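Local coordinates for thioredoxin peroxidase 2 (Plasmodium falciparum, PDB 2C0D), which probably reduces hydrogen peroxide and organic hydroperoxides in the mitochondrion, as a thioredoxin-dependent peroxidase of the 2-Cys peroxiredoxin family, at residues Y64-P73 and S97-W107. Residues are numbered along the deposited sequence; the frame is centred on the assembly and turned at random.
Sequences YPLNYTFVCP and SVDSVYSHLAW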
ATOM      1  N   TYR B  64       6.149  12.214   3.510  1.00  5.29           N
ATOM      2  CA  TYR B  64       7.529  11.796   3.880  1.00  6.23           C
ATOM      3  C   TYR B  64       7.986  12.589   5.094  1.00  6.59           C
ATOM      4  O   TYR B  64       7.400  13.660   5.398  1.00  6.68           O
ATOM      5  CB  TYR B  64       8.519  11.999   2.708  1.00  7.79           C
ATOM      6  CG  TYR B  64       8.455  13.413   2.200  1.00  8.92           C
ATOM      7  CD1 TYR B  64       9.190  14.460   2.822  1.00 10.99           C
ATOM      8  CD2 TYR B  64       7.599  13.731   1.137  1.00 10.87           C
ATOM      9  CE1 TYR B  64       9.065  15.780   2.379  1.00 13.19           C
ATOM     10  CE2 TYR B  64       7.467  15.050   0.694  1.00 13.13           C
ATOM     11  CZ  TYR B  64       8.182  16.052   1.314  1.00 14.18           C
ATOM     12  OH  TYR B  64       7.989  17.333   0.819  1.00 19.88           O
ATOM     13  N   PRO B  65       8.982  12.050   5.822  1.00  7.73           N
ATOM     14  CA  PRO B  65       9.660  12.719   6.938  1.00  7.22           C
ATOM     15  C   PRO B  65      10.883  13.531   6.466  1.00  7.44           C
ATOM     16  O   PRO B  65      11.526  13.167   5.471  1.00  7.55           O
ATOM     17  CB  PRO B  65      10.129  11.518   7.798  1.00  6.77           C
ATOM     18  CG  PRO B  65      10.535  10.496   6.765  1.00  9.04           C
ATOM     19  CD  PRO B  65       9.410  10.634   5.691  1.00  7.38           C
ATOM     20  N   LEU B  66      11.160  14.635   7.173  1.00  7.72           N
ATOM     21  CA  LEU B  66      12.371  15.423   6.944  1.00  9.37           C
ATOM     22  C   LEU B  66      13.387  15.371   8.103  1.00  9.41           C
ATOM     23  O   LEU B  66      14.412  16.039   8.032  1.00 11.14           O
ATOM     24  CB  LEU B  66      12.029  16.887   6.653  1.00 10.15           C
ATOM     25  CG  LEU B  66      11.397  17.190   5.293  1.00 13.48           C
ATOM     26  CD1 LEU B  66      11.311  18.727   5.063  1.00 15.28           C
ATOM     27  CD2 LEU B  66      12.118  16.535   4.138  1.00 18.12           C
ATOM     28  N   ASN B  67      13.150  14.544   9.113  1.00  8.41           N
ATOM     29  CA  ASN B  67      14.163  14.419  10.183  1.00  9.17           C
ATOM     30  C   ASN B  67      15.430  13.764   9.622  1.00  9.48           C
ATOM     31  O   ASN B  67      15.363  13.005   8.644  1.00  8.65           O
ATOM     32  CB  ASN B  67      13.624  13.685  11.397  1.00  9.97           C
ATOM     33  CG  ASN B  67      12.976  12.392  11.033  1.00 13.28           C
ATOM     34  OD1 ASN B  67      13.659  11.402  10.800  1.00 17.14           O
ATOM     35  ND2 ASN B  67      11.641  12.380  10.991  1.00 14.47           N
ATOM     36  N   TYR B  68      16.585  14.075  10.188  1.00  9.01           N
ATOM     37  CA  TYR B  68      17.827  13.520   9.627  1.00 12.20           C
ATOM     38  C   TYR B  68      17.896  11.998   9.620  1.00 11.57           C
ATOM     39  O   TYR B  68      18.535  11.420   8.739  1.00 12.92           O
ATOM     40  CB  TYR B  68      19.062  14.074  10.324  1.00 13.09           C
ATOM     41  CG  TYR B  68      19.292  15.554  10.080  1.00 15.69           C
ATOM     42  CD1 TYR B  68      18.973  16.148   8.860  1.00 17.40           C
ATOM     43  CD2 TYR B  68      19.883  16.346  11.072  1.00 20.13           C
ATOM     44  CE1 TYR B  68      19.171  17.505   8.642  1.00 19.70           C
ATOM     45  CE2 TYR B  68      20.125  17.711  10.856  1.00 21.82           C
ATOM     46  CZ  TYR B  68      19.757  18.276   9.639  1.00 18.48           C
ATOM     47  OH  TYR B  68      19.963  19.623   9.399  1.00 21.40           O
ATOM     48  N   THR B  69      17.274  11.355  10.596  1.00 11.86           N
ATOM     49  CA  THR B  69      17.327   9.892  10.646  1.00 12.96           C
ATOM     50  C   THR B  69      16.715   9.282   9.387  1.00 13.61           C
ATOM     51  O   THR B  69      17.319   8.359   8.791  1.00 14.39           O
ATOM     52  CB  THR B  69      16.659   9.322  11.893  1.00 13.68           C
ATOM     53  OG1 THR B  69      17.336   9.850  13.041  1.00 15.28           O
ATOM     54  CG2 THR B  69      16.809   7.788  11.923  1.00 14.20           C
ATOM     55  N   PHE B  70      15.545   9.786   8.985  1.00 12.49           N
ATOM     56  CA  PHE B  70      14.763   9.122   7.922  1.00 11.87           C
ATOM     57  C   PHE B  70      14.597   9.864   6.590  1.00 12.10           C
ATOM     58  O   PHE B  70      13.962   9.337   5.652  1.00 11.64           O
ATOM     59  CB  PHE B  70      13.387   8.747   8.473  1.00 12.64           C
ATOM     60  CG  PHE B  70      13.435   7.710   9.550  1.00 14.29           C
ATOM     61  CD1 PHE B  70      13.828   6.391   9.258  1.00 16.38           C
ATOM     62  CD2 PHE B  70      13.117   8.037  10.848  1.00 15.16           C
ATOM     63  CE1 PHE B  70      13.874   5.420  10.260  1.00 17.30           C
ATOM     64  CE2 PHE B  70      13.155   7.053  11.869  1.00 17.42           C
ATOM     65  CZ  PHE B  70      13.534   5.752  11.557  1.00 15.92           C
ATOM     66  N   VAL B  71      15.162  11.068   6.477  1.00 10.67           N
ATOM     67  CA  VAL B  71      15.018  11.831   5.242  1.00 11.60           C
ATOM     68  C   VAL B  71      15.623  11.088   4.024  1.00 12.75           C
ATOM     69  O   VAL B  71      16.707  10.488   4.123  1.00 12.84           O
ATOM     70  CB  VAL B  71      15.636  13.248   5.371  1.00 11.06           C
ATOM     71  CG1 VAL B  71      17.195  13.153   5.674  1.00 10.83           C
ATOM     72  CG2 VAL B  71      15.300  14.097   4.146  1.00 12.23           C
ATOM     73  N   CYS B  72      14.902  11.134   2.902  1.00 13.30           N
ATOM     74  CA  CYS B  72      15.252  10.361   1.698  1.00 13.61           C
ATOM     75  C   CYS B  72      15.087  11.245   0.446  1.00 12.68           C
ATOM     76  O   CYS B  72      14.050  11.230  -0.233  1.00 11.72           O
ATOM     77  CB  CYS B  72      14.396   9.104   1.664  1.00 14.47           C
ATOM     78  SG  CYS B  72      14.665   8.119   0.190  1.00 19.40           S
ATOM     79  N   PRO B  73      16.105  12.068   0.152  1.00 11.52           N
ATOM     80  CA  PRO B  73      15.998  12.955  -1.010  1.00 11.41           C
ATOM     81  C   PRO B  73      15.942  12.148  -2.307  1.00 11.44           C
ATOM     82  O   PRO B  73      15.286  12.564  -3.263  1.00 11.61           O
ATOM     83  CB  PRO B  73      17.280  13.789  -0.973  1.00 12.56           C
ATOM     84  CG  PRO B  73      18.196  13.110  -0.022  1.00 12.00           C
ATOM     85  CD  PRO B  73      17.393  12.208   0.878  1.00 12.95           C
ATOM     86  N   SER B  97       4.770  17.081   3.864  1.00  5.18           N
ATOM     87  CA  SER B  97       5.462  16.786   5.153  1.00  5.46           C
ATOM     88  C   SER B  97       4.968  17.789   6.196  1.00  6.05           C
ATOM     89  O   SER B  97       4.365  18.813   5.834  1.00  6.83           O
ATOM     90  CB  SER B  97       6.993  16.823   5.055  1.00  7.59           C
ATOM     91  OG  SER B  97       7.481  18.180   4.978  1.00  9.41           O
ATOM     92  N   VAL B  98       5.273  17.531   7.464  1.00  6.54           N
ATOM     93  CA  VAL B  98       4.835  18.451   8.554  1.00  8.56           C
ATOM     94  C   VAL B  98       5.648  19.774   8.635  1.00 10.30           C
ATOM     95  O   VAL B  98       5.338  20.667   9.439  1.00 12.94           O
ATOM     96  CB  VAL B  98       4.764  17.731   9.924  1.00  9.45           C
ATOM     97  CG1 VAL B  98       3.825  16.519   9.810  1.00  8.83           C
ATOM     98  CG2 VAL B  98       6.095  17.307  10.367  1.00 10.16           C
ATOM     99  N   ASP B  99       6.601  19.931   7.745  1.00  9.30           N
ATOM    100  CA  ASP B  99       7.601  20.992   7.878  1.00  9.99           C
ATOM    101  C   ASP B  99       7.169  22.259   7.156  1.00  8.84           C
ATOM    102  O   ASP B  99       6.262  22.209   6.323  1.00  8.79           O
ATOM    103  CB  ASP B  99       8.920  20.494   7.316  1.00 10.52           C
ATOM    104  CG  ASP B  99       9.401  19.198   7.991  1.00 16.27           C
ATOM    105  OD1 ASP B  99      10.346  19.270   8.809  1.00 16.95           O
ATOM    106  OD2 ASP B  99       8.875  18.108   7.671  1.00 19.65           O
ATOM    107  N   SER B 100       7.826  23.389   7.448  1.00  7.34           N
ATOM    108  CA  SER B 100       7.339  24.685   6.946  1.00  6.66           C
ATOM    109  C   SER B 100       7.692  24.947   5.474  1.00  7.10           C
ATOM    110  O   SER B 100       8.550  24.248   4.886  1.00  6.73           O
ATOM    111  CB  SER B 100       7.980  25.805   7.790  1.00  6.81           C
ATOM    112  OG  SER B 100       9.394  25.808   7.578  1.00  4.77           O
ATOM    113  N   VAL B 101       7.076  25.987   4.899  1.00  6.52           N
ATOM    114  CA  VAL B 101       7.394  26.378   3.515  1.00  7.77           C
ATOM    115  C   VAL B 101       8.884  26.731   3.411  1.00  6.53           C
ATOM    116  O   VAL B 101       9.528  26.337   2.451  1.00  6.27           O
ATOM    117  CB  VAL B 101       6.486  27.516   3.020  1.00  7.69           C
ATOM    118  CG1 VAL B 101       6.879  27.946   1.614  1.00 10.41           C
ATOM    119  CG2 VAL B 101       5.018  27.010   3.024  1.00  9.90           C
ATOM    120  N   TYR B 102       9.422  27.413   4.436  1.00  5.81           N
ATOM    121  CA  TYR B 102      10.863  27.741   4.448  1.00  6.25           C
ATOM    122  C   TYR B 102      11.690  26.450   4.357  1.00  6.94           C
ATOM    123  O   TYR B 102      12.615  26.354   3.564  1.00  6.66           O
ATOM    124  CB  TYR B 102      11.266  28.469   5.746  1.00  5.94           C
ATOM    125  CG  TYR B 102      12.724  28.754   5.733  1.00  7.23           C
ATOM    126  CD1 TYR B 102      13.193  29.938   5.127  1.00 10.91           C
ATOM    127  CD2 TYR B 102      13.637  27.862   6.283  1.00  7.85           C
ATOM    128  CE1 TYR B 102      14.564  30.228   5.090  1.00 12.08           C
ATOM    129  CE2 TYR B 102      15.022  28.132   6.252  1.00  8.92           C
ATOM    130  CZ  TYR B 102      15.457  29.309   5.634  1.00  8.87           C
ATOM    131  OH  TYR B 102      16.802  29.585   5.584  1.00 12.21           O
ATOM    132  N   SER B 103      11.333  25.450   5.167  1.00  6.23           N
ATOM    133  CA  SER B 103      12.079  24.178   5.178  1.00  6.41           C
ATOM    134  C   SER B 103      12.088  23.519   3.770  1.00  6.38           C
ATOM    135  O   SER B 103      13.124  23.008   3.336  1.00  6.35           O
ATOM    136  CB  SER B 103      11.472  23.204   6.215  1.00  8.03           C
ATOM    137  OG  SER B 103      11.785  23.663   7.554  1.00 10.94           O
ATOM    138  N   HIS B 104      10.939  23.514   3.090  1.00  6.22           N
ATOM    139  CA  HIS B 104      10.881  22.971   1.707  1.00  6.44           C
ATOM    140  C   HIS B 104      11.734  23.758   0.721  1.00  6.42           C
ATOM    141  O   HIS B 104      12.443  23.170  -0.080  1.00  5.64           O
ATOM    142  CB  HIS B 104       9.453  22.927   1.221  1.00  7.70           C
ATOM    143  CG  HIS B 104       8.638  21.858   1.900  1.00  8.38           C
ATOM    144  ND1 HIS B 104       9.163  20.627   2.256  1.00 16.45           N
ATOM    145  CD2 HIS B 104       7.336  21.825   2.251  1.00 12.77           C
ATOM    146  CE1 HIS B 104       8.210  19.886   2.803  1.00 13.46           C
ATOM    147  NE2 HIS B 104       7.093  20.589   2.807  1.00 17.44           N
ATOM    148  N   LEU B 105      11.658  25.084   0.803  1.00  5.50           N
ATOM    149  CA  LEU B 105      12.462  25.926  -0.086  1.00  5.21           C
ATOM    150  C   LEU B 105      13.960  25.618   0.142  1.00  4.92           C
ATOM    151  O   LEU B 105      14.718  25.485  -0.806  1.00  6.40           O
ATOM    152  CB  LEU B 105      12.167  27.410   0.156  1.00  4.95           C
ATOM    153  CG  LEU B 105      13.036  28.344  -0.713  1.00  6.29           C
ATOM    154  CD1 LEU B 105      12.831  28.031  -2.221  1.00  9.86           C
ATOM    155  CD2 LEU B 105      12.667  29.790  -0.294  1.00 10.41           C
ATOM    156  N   ALA B 106      14.380  25.543   1.404  1.00  6.28           N
ATOM    157  CA  ALA B 106      15.778  25.217   1.744  1.00  7.26           C
ATOM    158  C   ALA B 106      16.202  23.855   1.159  1.00  8.51           C
ATOM    159  O   ALA B 106      17.321  23.704   0.653  1.00  9.24           O
ATOM    160  CB  ALA B 106      15.950  25.217   3.243  1.00  8.38           C
ATOM    161  N   TRP B 107      15.287  22.883   1.179  1.00  7.63           N
ATOM    162  CA  TRP B 107      15.592  21.539   0.643  1.00  7.83           C
ATOM    163  C   TRP B 107      15.761  21.599  -0.886  1.00  7.65           C
ATOM    164  O   TRP B 107      16.658  20.930  -1.468  1.00  8.23           O
ATOM    165  CB  TRP B 107      14.468  20.577   1.021  1.00  8.34           C
ATOM    166  CG  TRP B 107      14.892  19.124   1.062  1.00  8.76           C
ATOM    167  CD1 TRP B 107      16.150  18.608   1.271  1.00 10.55           C
ATOM    168  CD2 TRP B 107      14.003  18.016   0.991  1.00  9.63           C
ATOM    169  NE1 TRP B 107      16.084  17.216   1.313  1.00 11.23           N
ATOM    170  CE2 TRP B 107      14.778  16.840   1.140  1.00 11.80           C
ATOM    171  CE3 TRP B 107      12.627  17.904   0.794  1.00 12.59           C
ATOM    172  CZ2 TRP B 107      14.209  15.552   1.091  1.00 12.26           C
ATOM    173  CZ3 TRP B 107      12.051  16.583   0.726  1.00 11.64           C
ATOM    174  CH2 TRP B 107      12.862  15.457   0.888  1.00 10.57           C
TER
HETATM  175  O   HOH W   1       6.731  14.898   7.889  1.00  5.78           O
HETATM  176  O   HOH W   2       9.118  15.805   8.857  1.00  7.86           O
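Leu66 and Trp107 make the central contact between the active-site loop of this peroxiredoxin, in its thioredoxin-like fold, and helix 101-109. Leu66 lays CD2 over one face of the indole, a CH-pi contact 3.5 Å from the centroid of the six-membered ring and 14° off its normal. The other methyl, CD1, turns to the carboxylate of Asp99 and lies 3.5 Å from its CG. The indole reaches the loop because Trp107 CG is swung away from its own backbone N (chi1 -156°). At its CZ2 corner it meets Val71 CG2 at 3.6 Å and, more loosely, Pro73. These two residues flank Cys72, the predicted peroxidatic cysteine. Here Cys72 is in a disulfide with Cys192 of the second subunit, so the loop is seen in its oxidised state. The Tyr64 ring comes at the indole obliquely, its plane at 41° to the six-membered ring, with CE1 3.5 Å from CZ3 of Trp107. The side chains of Tyr64 and His104 face one another, and Tyr64 OH lies 3.2 Å from CE1 of His104. His104 ND1 is buried without a polar partner, while NE2 bonds weakly to Val125 O. Tyr64 follows strand 58-63 and Ser97 closes the neighbouring parallel strand 91-97, so the two segments leave from adjacent strands. Two waters bridge them there. One accepts a hydrogen bond from Val98 N and donates to Tyr64 O. The other accepts from Leu66 N and donates to Asp99 OD2, at 2.6 Å from the carboxylate oxygen.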